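Local coordinates for protein sugar-phosphate aldolase (Thermotoga maritima, PDB 1PVT) that belongs to the class II aldolase and adducin family, an alpha/beta fold in which a central mixed beta-sheet packs against helices, at residues Phe51-Gly55 and Pro56-Leu60; Gly97-Thr100 and Ser101-Thr105; Ile219-Arg222 and Val223-Leu226. All coordinates share one frame; numbering follows the deposited sequence.

Contact 1 (Phe51-Gly55 and Pro56-Leu60); sequences FDYDG and PEMYL
Tyr53 bridges the loop with its phenol, the hydroxyl OH donating to Pro56 O at 2.5 Å. The carbonyl oxygen lies at the edge of the ring, in its plane, and the donor is tilted only 15° from the carbonyl plane. One face of the same ring is taken by the main chain, with Gly55 N 3.3 Å above the plane and over the ring centre. Gly55 has no side chain, and the chain passes close over the phenol before it reaches Pro56. Beyond the hydroxyl comes the selenomethionine Met58, whose methyl CE stops 3.9 Å from Tyr53 OH after a bend about its last torsion. The phenol gets there because CG of Tyr53 stands anti to the backbone N (chi1 178°), which sends the ring toward Pro56. Glu57 points away from segment 51-55 and forms a salt bridge with Arg37. The loop leads from the short strand 52-53, bonded through Tyr53 to the main chain of Gly87, into strand 58-63, which runs between strands 28-34 and 79-84, while Met58 also touches His110 of helix 103-115.

Contact 2 (Gly97-Thr100 and Ser101-Thr105); sequences GKPT and SEFPT
The flat ring of Phe103 and the pyrrolidine of Pro99 meet near the root of the phenyl group: Pro99 CB lies 3.9 Å from Phe103 CB and 4.1 Å from Phe103 CG. Further out, the ring has an edge-to-face partner in Tyr90. The other flat group, the carboxylate of Glu102, has its partners outside the bend: its OE2 is hydrogen-bonded to His106 NE2 and more weakly to His125 ND1.

Between these groups lies Thr100, which illustrates how one residue can organise the start of a helix. It opens a type I beta turn that ends at Phe103, where Phe103 N donates to Thr100 O over 2.9 Å. The donor stands well above the carbonyl plane, 55° out of it, so the bond does not follow a lone pair. The Thr100 side chain adds a second bond: OG1 accepts from Glu102 N at 3.1 Å with an angle of 151° at the hydrogen, which makes an ST turn. That oxygen faces the following amides because it is anti to the Thr100 backbone N (chi1 161°). Glu102, at the N-cap position, crosses the threonine side chain obliquely, its CG 3.3 Å from Thr100 OG1. A water also bonds to Thr100 OG1 at 3.3 Å, and its link to Ser101 OG is weak.

The bend carries the chain from strand 89-92 into helix 103-115, passing beside strand 58-63. There Thr100 bonds through its backbone to Thr63, and Pro99 and Thr100 rest on Ile62. Thr100 and Glu102 touch Asn29 of strand 28-34, and Thr105 in the first helical turn bonds through OG1 to Ser172 O.

Contact 3 (Ile219-Arg222 and Val223-Leu226); sequences ILLR and VLSL
Leu220 and Leu224 meet one turn apart on the last part of helix 203-224, Leu220 CG lying 4.1 Å from Leu224 CD1. The same Leu224 methyl is 4.4 Å from Leu221 CD1, so it bridges two leucines of the preceding turn. Round the helix, Ile219 and Val223 form a second apolar pair, touching through their CG2 methyls at 4.3 Å. Leu220 and Leu221 carry this greasy side onward to Leu134 of helix 129-134, and Leu220 also packs on Leu143 and Ile150.

Beneath the side chains run the helical bonds from Val223 N to Ile219 O and from Leu224 N to Leu220 O, each 3.0 Å long. At Ser225, just past the last helical residue, the amide bond to Leu221 O weakens and the hydroxyl joins it. Ser225 OG donates to Leu221 O at 2.6 Å, the donor tilted 27° from the carbonyl plane. With OG beside its own backbone N (chi1 -62°), the hydroxyl is folded back onto the turn below. Leu226 finishes the bend, its N bonded to Val223 O and its CG 3.5 Å from Arg222 O.

In chemical terms, the greasy side ties the helix to its neighbours, and a serine hydroxyl supplements a weak amide bond just where regular helical pairing runs out.

How the contacts relate
All three contacts are local, yet their chemistry follows their place in the fold. Contacts 1 and 2 are partly buried and lie on the same side of the chain's centre. Contact 1 lies partly on strand 58-63 and touches helix 103-115; contact 2 lies partly on that helix and touches that strand. They meet directly where Phe51 CE2 packs on Pro104 CB at 3.7 Å. Contact 3 is a surface contact, its centre about 44 Å from that of contact 1. A tyrosine hydroxyl bridges a loop in contact 1, a threonine oxygen accepts an amide as a helix begins in contact 2, and a serine hydroxyl donates to a carbonyl as a helix ends in contact 3.

Contact 1 (Phe51-Gly55 and Pro56-Leu60)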
loop_
_atom_site.group_PDB
_atom_site.type_symbol
_atom_site.label_atom_id
_atom_site.label_comp_id
_atom_site.label_asym_id
_atom_site.label_seq_id
_atom_site.Cartn_x
_atom_site.Cartn_y
_atom_site.Cartn_z
ATOM N N PHE A 51 -20.683 -3.841 -0.549
ATOM C CA PHE A 51 -20.585 -5.246 -0.174
ATOM C C PHE A 51 -20.794 -5.346 1.336
ATOM O O PHE A 51 -20.813 -4.323 2.025
ATOM C CB PHE A 51 -19.209 -5.800 -0.561
ATOM C CG PHE A 51 -18.043 -5.093 0.099
ATOM C CD1 PHE A 51 -17.573 -5.504 1.348
ATOM C CD2 PHE A 51 -17.400 -4.033 -0.542
ATOM C CE1 PHE A 51 -16.478 -4.873 1.945
ATOM C CE2 PHE A 51 -16.310 -3.397 0.045
ATOM C CZ PHE A 51 -15.846 -3.817 1.289
ATOM N N ASP A 52 -20.952 -6.558 1.862
ATOM C CA ASP A 52 -21.172 -6.690 3.299
ATOM C C ASP A 52 -19.927 -6.886 4.142
ATOM O O ASP A 52 -19.323 -7.967 4.159
ATOM C CB ASP A 52 -22.140 -7.822 3.620
ATOM C CG ASP A 52 -22.447 -7.898 5.106
ATOM O OD1 ASP A 52 -21.528 -8.219 5.901
ATOM O OD2 ASP A 52 -23.606 -7.614 5.476
ATOM N N TYR A 53 -19.572 -5.836 4.872
ATOM C CA TYR A 53 -18.412 -5.867 5.735
ATOM C C TYR A 53 -18.760 -6.536 7.057
ATOM O O TYR A 53 -19.706 -6.140 7.736
ATOM C CB TYR A 53 -17.916 -4.451 5.987
ATOM C CG TYR A 53 -16.751 -4.415 6.922
ATOM C CD1 TYR A 53 -15.552 -5.030 6.580
ATOM C CD2 TYR A 53 -16.853 -3.801 8.165
ATOM C CE1 TYR A 53 -14.473 -5.036 7.454
ATOM C CE2 TYR A 53 -15.784 -3.798 9.056
ATOM C CZ TYR A 53 -14.591 -4.417 8.695
ATOM O OH TYR A 53 -13.512 -4.413 9.564
ATOM N N ASP A 54 -17.980 -7.550 7.412
ATOM C CA ASP A 54 -18.191 -8.296 8.644
ATOM C C ASP A 54 -16.931 -8.351 9.507
ATOM O O ASP A 54 -16.770 -9.247 10.334
ATOM C CB ASP A 54 -18.660 -9.718 8.311
ATOM C CG ASP A 54 -18.729 -10.620 9.541
ATOM O OD1 ASP A 54 -19.414 -10.245 10.520
ATOM O OD2 ASP A 54 -18.094 -11.702 9.528
ATOM N N GLY A 55 -16.030 -7.396 9.312
ATOM C CA GLY A 55 -14.814 -7.375 10.106
ATOM C C GLY A 55 -14.992 -6.434 11.283
ATOM O O GLY A 55 -16.019 -5.757 11.369
ATOM N N PRO A 56 -14.019 -6.362 12.211
ATOM C CA PRO A 56 -14.125 -5.472 13.376
ATOM C C PRO A 56 -14.353 -4.005 13.004
ATOM O O PRO A 56 -14.378 -3.636 11.831
ATOM C CB PRO A 56 -12.792 -5.677 14.093
ATOM C CG PRO A 56 -12.453 -7.106 13.766
ATOM C CD PRO A 56 -12.801 -7.193 12.292
ATOM N N GLU A 57 -14.528 -3.173 14.020
ATOM C CA GLU A 57 -14.738 -1.749 13.807
ATOM C C GLU A 57 -13.372 -1.077 13.783
ATOM O O GLU A 57 -12.460 -1.511 14.492
ATOM C CB GLU A 57 -15.563 -1.173 14.950
ATOM C CG GLU A 57 -15.523 0.336 15.029
ATOM C CD GLU A 57 -15.820 0.843 16.425
ATOM O OE1 GLU A 57 -15.167 0.366 17.381
ATOM O OE2 GLU A 57 -16.700 1.719 16.569
HETATM N N MSE A 58 -13.227 -0.027 12.971
HETATM C CA MSE A 58 -11.960 0.706 12.879
HETATM C C MSE A 58 -12.101 2.063 12.211
HETATM O O MSE A 58 -13.132 2.388 11.634
HETATM C CB MSE A 58 -10.914 -0.100 12.099
HETATM C CG MSE A 58 -11.273 -0.308 10.629
HETATM SE SE MSE A 58 -9.806 -0.862 9.464
HETATM C CE MSE A 58 -9.958 -2.788 9.595
ATOM N N TYR A 59 -11.039 2.851 12.311
ATOM C CA TYR A 59 -10.974 4.166 11.690
ATOM C C TYR A 59 -9.742 4.137 10.808
ATOM O O TYR A 59 -8.643 3.859 11.282
ATOM C CB TYR A 59 -10.774 5.264 12.727
ATOM C CG TYR A 59 -11.943 5.516 13.630
ATOM C CD1 TYR A 59 -12.968 6.384 13.261
ATOM C CD2 TYR A 59 -11.995 4.933 14.890
ATOM C CE1 TYR A 59 -14.009 6.673 14.139
ATOM C CE2 TYR A 59 -13.027 5.208 15.767
ATOM C CZ TYR A 59 -14.028 6.079 15.398
ATOM O OH TYR A 59 -15.015 6.360 16.316
ATOM N N LEU A 60 -9.910 4.407 9.524
ATOM C CA LEU A 60 -8.749 4.409 8.663
ATOM C C LEU A 60 -8.735 5.580 7.685
ATOM O O LEU A 60 -9.776 6.021 7.168
ATOM C CB LEU A 60 -8.617 3.079 7.903
ATOM C CG LEU A 60 -9.215 2.984 6.495
ATOM C CD1 LEU A 60 -8.507 1.902 5.685
ATOM C CD2 LEU A 60 -10.705 2.717 6.594
#

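Contact 2 (Gly97-Thr100 and Ser101-Thr105)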
loop_
_atom_site.group_PDB
_atom_site.type_symbol
_atom_site.label_atom_id
_atom_site.label_comp_id
_atom_site.label_asym_id
_atom_site.label_seq_id
_atom_site.Cartn_x
_atom_site.Cartn_y
_atom_site.Cartn_z
ATOM N N GLY A 97 -14.300 13.405 -1.440
ATOM C CA GLY A 97 -14.931 12.419 -2.299
ATOM C C GLY A 97 -15.017 11.068 -1.615
ATOM O O GLY A 97 -14.924 10.975 -0.392
ATOM N N LYS A 98 -15.218 10.018 -2.397
ATOM C CA LYS A 98 -15.279 8.679 -1.837
ATOM C C LYS A 98 -13.854 8.172 -1.862
ATOM O O LYS A 98 -13.044 8.635 -2.661
ATOM C CB LYS A 98 -16.162 7.778 -2.695
ATOM C CG LYS A 98 -17.613 8.172 -2.663
ATOM C CD LYS A 98 -18.432 7.357 -3.636
ATOM C CE LYS A 98 -19.923 7.549 -3.389
ATOM N NZ LYS A 98 -20.333 7.054 -2.036
ATOM N N PRO A 99 -13.516 7.219 -0.987
ATOM C CA PRO A 99 -12.139 6.728 -1.015
ATOM C C PRO A 99 -11.790 6.170 -2.398
ATOM O O PRO A 99 -12.602 6.192 -3.333
ATOM C CB PRO A 99 -12.133 5.639 0.059
ATOM C CG PRO A 99 -13.230 6.047 0.978
ATOM C CD PRO A 99 -14.303 6.524 0.044
ATOM N N THR A 100 -10.567 5.671 -2.514
ATOM C CA THR A 100 -10.091 5.095 -3.756
ATOM C C THR A 100 -10.857 3.826 -4.101
ATOM O O THR A 100 -11.389 3.149 -3.229
ATOM C CB THR A 100 -8.602 4.740 -3.653
ATOM O OG1 THR A 100 -8.272 3.795 -4.675
ATOM C CG2 THR A 100 -8.290 4.137 -2.299
ATOM N N SER A 101 -10.898 3.507 -5.383
ATOM C CA SER A 101 -11.569 2.306 -5.842
ATOM C C SER A 101 -11.027 1.073 -5.104
ATOM O O SER A 101 -11.787 0.157 -4.789
ATOM C CB SER A 101 -11.345 2.121 -7.348
ATOM O OG SER A 101 -11.617 3.309 -8.074
ATOM N N GLU A 102 -9.723 1.039 -4.830
ATOM C CA GLU A 102 -9.142 -0.125 -4.155
ATOM C C GLU A 102 -9.328 -0.135 -2.646
ATOM O O GLU A 102 -8.685 -0.896 -1.916
ATOM C CB GLU A 102 -7.657 -0.286 -4.518
ATOM C CG GLU A 102 -6.764 0.900 -4.243
ATOM C CD GLU A 102 -5.365 0.682 -4.792
ATOM O OE1 GLU A 102 -5.248 0.377 -5.997
ATOM O OE2 GLU A 102 -4.388 0.814 -4.029
ATOM N N PHE A 103 -10.233 0.718 -2.193
ATOM C CA PHE A 103 -10.572 0.828 -0.785
ATOM C C PHE A 103 -10.916 -0.558 -0.223
ATOM O O PHE A 103 -10.382 -0.973 0.810
ATOM C CB PHE A 103 -11.739 1.825 -0.659
ATOM C CG PHE A 103 -12.663 1.576 0.496
ATOM C CD1 PHE A 103 -12.174 1.241 1.763
ATOM C CD2 PHE A 103 -14.042 1.696 0.320
ATOM C CE1 PHE A 103 -13.053 1.021 2.845
ATOM C CE2 PHE A 103 -14.929 1.482 1.386
ATOM C CZ PHE A 103 -14.434 1.142 2.651
ATOM N N PRO A 104 -11.795 -1.300 -0.914
ATOM C CA PRO A 104 -12.211 -2.639 -0.494
ATOM C C PRO A 104 -11.018 -3.533 -0.204
ATOM O O PRO A 104 -10.969 -4.226 0.823
ATOM C CB PRO A 104 -13.000 -3.134 -1.689
ATOM C CG PRO A 104 -13.612 -1.877 -2.216
ATOM C CD PRO A 104 -12.465 -0.921 -2.169
ATOM N N THR A 105 -10.056 -3.517 -1.124
ATOM C CA THR A 105 -8.857 -4.326 -0.983
ATOM C C THR A 105 -8.140 -3.984 0.315
ATOM O O THR A 105 -7.876 -4.857 1.132
ATOM C CB THR A 105 -7.906 -4.095 -2.145
ATOM O OG1 THR A 105 -8.589 -4.340 -3.380
ATOM C CG2 THR A 105 -6.732 -5.029 -2.035
HETATM O O HOH W 1 -9.206 5.670 -7.224
#

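Contact 3 (Ile219-Arg222 and Val223-Leu226)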
loop_
_atom_site.group_PDB
_atom_site.type_symbol
_atom_site.label_atom_id
_atom_site.label_comp_id
_atom_site.label_asym_id
_atom_site.label_seq_id
_atom_site.Cartn_x
_atom_site.Cartn_y
_atom_site.Cartn_z
ATOM N N ILE A 219 19.044 -2.095 -9.220
ATOM C CA ILE A 219 20.395 -2.640 -9.237
ATOM C C ILE A 219 20.415 -3.932 -10.054
ATOM O O ILE A 219 21.314 -4.158 -10.856
ATOM C CB ILE A 219 20.890 -2.956 -7.813
ATOM C CG1 ILE A 219 20.954 -1.679 -6.984
ATOM C CG2 ILE A 219 22.270 -3.578 -7.865
ATOM C CD1 ILE A 219 21.385 -1.904 -5.547
ATOM N N LEU A 220 19.416 -4.785 -9.846
ATOM C CA LEU A 220 19.332 -6.044 -10.575
ATOM C C LEU A 220 19.336 -5.754 -12.060
ATOM O O LEU A 220 20.157 -6.278 -12.816
ATOM C CB LEU A 220 18.041 -6.778 -10.225
ATOM C CG LEU A 220 17.850 -8.107 -10.951
ATOM C CD1 LEU A 220 18.821 -9.121 -10.386
ATOM C CD2 LEU A 220 16.439 -8.602 -10.775
ATOM N N LEU A 221 18.409 -4.897 -12.466
ATOM C CA LEU A 221 18.273 -4.532 -13.859
ATOM C C LEU A 221 19.517 -3.955 -14.494
ATOM O O LEU A 221 19.792 -4.220 -15.653
ATOM C CB LEU A 221 17.106 -3.573 -14.031
ATOM C CG LEU A 221 15.952 -4.237 -14.783
ATOM C CD1 LEU A 221 15.543 -5.538 -14.107
ATOM C CD2 LEU A 221 14.786 -3.278 -14.839
ATOM N N ARG A 222 20.282 -3.168 -13.762
ATOM C CA ARG A 222 21.473 -2.620 -14.372
ATOM C C ARG A 222 22.521 -3.704 -14.515
ATOM O O ARG A 222 23.275 -3.726 -15.485
ATOM C CB ARG A 222 22.047 -1.490 -13.536
ATOM C CG ARG A 222 23.127 -0.719 -14.259
ATOM C CD ARG A 222 22.514 0.120 -15.368
ATOM N NE ARG A 222 23.525 0.807 -16.164
ATOM C CZ ARG A 222 23.245 1.734 -17.071
ATOM N NH1 ARG A 222 21.982 2.084 -17.287
ATOM N NH2 ARG A 222 24.223 2.307 -17.766
ATOM N N VAL A 223 22.578 -4.604 -13.542
ATOM C CA VAL A 223 23.552 -5.672 -13.605
ATOM C C VAL A 223 23.279 -6.539 -14.809
ATOM O O VAL A 223 24.200 -6.935 -15.504
ATOM C CB VAL A 223 23.526 -6.548 -12.354
ATOM C CG1 VAL A 223 24.400 -7.765 -12.565
ATOM C CG2 VAL A 223 24.038 -5.765 -11.160
ATOM N N LEU A 224 22.009 -6.832 -15.057
ATOM C CA LEU A 224 21.638 -7.648 -16.205
ATOM C C LEU A 224 21.952 -6.900 -17.486
ATOM O O LEU A 224 22.222 -7.505 -18.516
ATOM C CB LEU A 224 20.151 -7.975 -16.164
ATOM C CG LEU A 224 19.694 -8.698 -14.901
ATOM C CD1 LEU A 224 18.205 -8.942 -14.964
ATOM C CD2 LEU A 224 20.429 -10.013 -14.770
ATOM N N SER A 225 21.911 -5.575 -17.407
ATOM C CA SER A 225 22.191 -4.707 -18.548
ATOM C C SER A 225 23.660 -4.730 -18.956
ATOM O O SER A 225 24.079 -3.992 -19.848
ATOM C CB SER A 225 21.778 -3.277 -18.222
ATOM O OG SER A 225 20.386 -3.211 -17.983
ATOM N N LEU A 226 24.440 -5.576 -18.295
ATOM C CA LEU A 226 25.854 -5.718 -18.602
ATOM C C LEU A 226 26.153 -7.210 -18.715
ATOM O O LEU A 226 27.306 -7.615 -18.886
ATOM C CB LEU A 226 26.697 -5.089 -17.491
ATOM C CG LEU A 226 26.396 -3.624 -17.173
ATOM C CD1 LEU A 226 27.363 -3.141 -16.129
ATOM C CD2 LEU A 226 26.523 -2.776 -18.423
#